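Local coordinates for general stress protein 26 (Bacillus anthracis, PDB 3EC6) that is of unknown function but binds flavin-adenine dinucleotide and, as a member of the pyridoxamine 5'-phosphate oxidase family, is probably a flavin-dependent oxidoreductase, at the interface of chains A and B. Residues are numbered along the deposited sequence; one frame, centred on the assembly and turned at random. Chains: chain A/B, General stress protein 26.

The interface of chains A and B. Residues chain A 19, 65, 68, 77; chain B 17, 19, 32.
The ring of B:Phe32 reaches into chain A and is covered on both faces and along one edge. Over the centre of one face stands the methylene CD of A:Arg68, 3.3 Å from the ring centroid in a CH-pi contact; because this side chain is poorly ordered, the closeness of that cover is less certain than the rest. On the opposite face A:Leu65 lies offset toward the rim, its methyl CD1 4.0 Å above the ring plane, while its CB approaches the ring tip, CZ. The edge of B:Phe32 carrying CD2 and CE2 points into a face of A:Tyr77, with the two planes 86° apart and the centroids separated by 5.1 Å. CE2 of B:Phe32 stands above the rim of the tyrosine ring, so the fit is an off-centre edge-to-face packing. A:Tyr77 takes a chi1 of 63°, its CG lodged between the backbone N and the carbonyl carbon, and the ring extends from there alongside the phenylalanine, the two side chains passing in opposite directions.

The phenol OH of A:Tyr77 also reaches chain B through a water, which lies 2.7 Å from that oxygen and 3.1 Å from the backbone N of B:Phe32. The same tyrosine thus packs on the phenylalanine ring and is linked to its main chain. At the two-fold axis, A:Val19 and B:Val19 meet tip to tip, their CG2 methyls 4.0 Å apart. With CG1 anti to the backbone N (chi1 180°), each valine sends CG2 toward its twin, while CG1 of B:Val19 turns to CD1 of A:Leu65 at 4.1 Å.

This largely apolar patch, repeated with the chains exchanged, inserts an aromatic plug from each subunit into the other in the deposited two-fold dimer, an assembly in keeping with the family's usual dimers. Since A:Arg68 and A:Tyr77 belong to the FAD pocket, the contact lies next to the flavin site and may help position these two side chains.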
loop_
_atom_site.group_PDB
_atom_site.type_symbol
_atom_site.label_atom_id
_atom_site.label_comp_id
_atom_site.label_asym_id
_atom_site.label_seq_id
_atom_site.Cartn_x
_atom_site.Cartn_y
_atom_site.Cartn_z
ATOM N N VAL A 19 5.073 -2.026 1.250
ATOM C CA VAL A 19 4.407 -1.095 0.342
ATOM C C VAL A 19 4.909 0.304 0.620
ATOM O O VAL A 19 4.893 0.720 1.780
ATOM C CB VAL A 19 2.890 -1.111 0.582
ATOM C CG1 VAL A 19 2.215 -0.149 -0.344
ATOM C CG2 VAL A 19 2.336 -2.577 0.361
ATOM N N LEU A 65 4.021 0.392 4.727
ATOM C CA LEU A 65 3.433 -0.775 5.395
ATOM C C LEU A 65 4.433 -1.894 5.224
ATOM O O LEU A 65 4.885 -2.179 4.105
ATOM C CB LEU A 65 2.083 -1.221 4.787
ATOM C CG LEU A 65 0.987 -0.201 4.863
ATOM C CD1 LEU A 65 -0.195 -0.741 4.071
ATOM C CD2 LEU A 65 0.562 -0.112 6.343
ATOM N N ARG A 68 3.889 -7.863 6.879
ATOM C CA ARG A 68 2.861 -8.885 6.700
ATOM C C ARG A 68 3.158 -9.780 5.496
ATOM O O ARG A 68 3.834 -9.350 4.547
ATOM C CB ARG A 68 1.460 -8.210 6.647
ATOM C CG ARG A 68 0.770 -8.325 5.316
ATOM C CD ARG A 68 -0.720 -7.954 5.444
ATOM N NE ARG A 68 -1.534 -9.060 4.971
ATOM C CZ ARG A 68 -2.000 -10.004 5.781
ATOM N NH1 ARG A 68 -2.715 -11.013 5.305
ATOM N NH2 ARG A 68 -1.754 -9.916 7.074
ATOM N N TYR A 77 2.653 -6.227 12.051
ATOM C CA TYR A 77 3.334 -5.405 11.077
ATOM C C TYR A 77 3.494 -3.996 11.574
ATOM O O TYR A 77 2.971 -3.636 12.648
ATOM C CB TYR A 77 2.612 -5.407 9.731
ATOM C CG TYR A 77 1.213 -4.832 9.749
ATOM C CD1 TYR A 77 0.964 -3.552 9.266
ATOM C CD2 TYR A 77 0.125 -5.620 10.181
ATOM C CE1 TYR A 77 -0.350 -3.025 9.283
ATOM C CE2 TYR A 77 -1.178 -5.128 10.193
ATOM C CZ TYR A 77 -1.395 -3.833 9.700
ATOM O OH TYR A 77 -2.684 -3.333 9.690
ATOM N N THR B 17 -7.406 -9.836 0.213
ATOM C CA THR B 17 -6.664 -8.769 0.938
ATOM C C THR B 17 -5.790 -7.969 -0.002
ATOM O O THR B 17 -4.991 -8.540 -0.723
ATOM C CB THR B 17 -5.815 -9.261 2.147
ATOM O OG1 THR B 17 -6.666 -9.979 3.063
ATOM C CG2 THR B 17 -5.192 -8.069 2.839
ATOM N N VAL B 19 -4.343 -3.481 -0.651
ATOM C CA VAL B 19 -3.966 -2.240 0.021
ATOM C C VAL B 19 -4.802 -1.108 -0.532
ATOM O O VAL B 19 -4.861 -0.957 -1.755
ATOM C CB VAL B 19 -2.489 -1.914 -0.253
ATOM C CG1 VAL B 19 -2.110 -0.638 0.429
ATOM C CG2 VAL B 19 -1.583 -3.107 0.258
ATOM N N PHE B 32 -4.142 -2.192 4.834
ATOM C CA PHE B 32 -4.653 -3.478 4.340
ATOM C C PHE B 32 -6.165 -3.494 4.509
ATOM O O PHE B 32 -6.687 -3.097 5.552
ATOM C CB PHE B 32 -3.997 -4.664 5.100
ATOM C CG PHE B 32 -2.506 -4.717 4.919
ATOM C CD1 PHE B 32 -1.980 -5.076 3.688
ATOM C CD2 PHE B 32 -1.634 -4.369 5.972
ATOM C CE1 PHE B 32 -0.605 -5.102 3.485
ATOM C CE2 PHE B 32 -0.242 -4.418 5.775
ATOM C CZ PHE B 32 0.252 -4.795 4.542
HETATM O O HOH W 1 -3.427 -1.652 7.761
#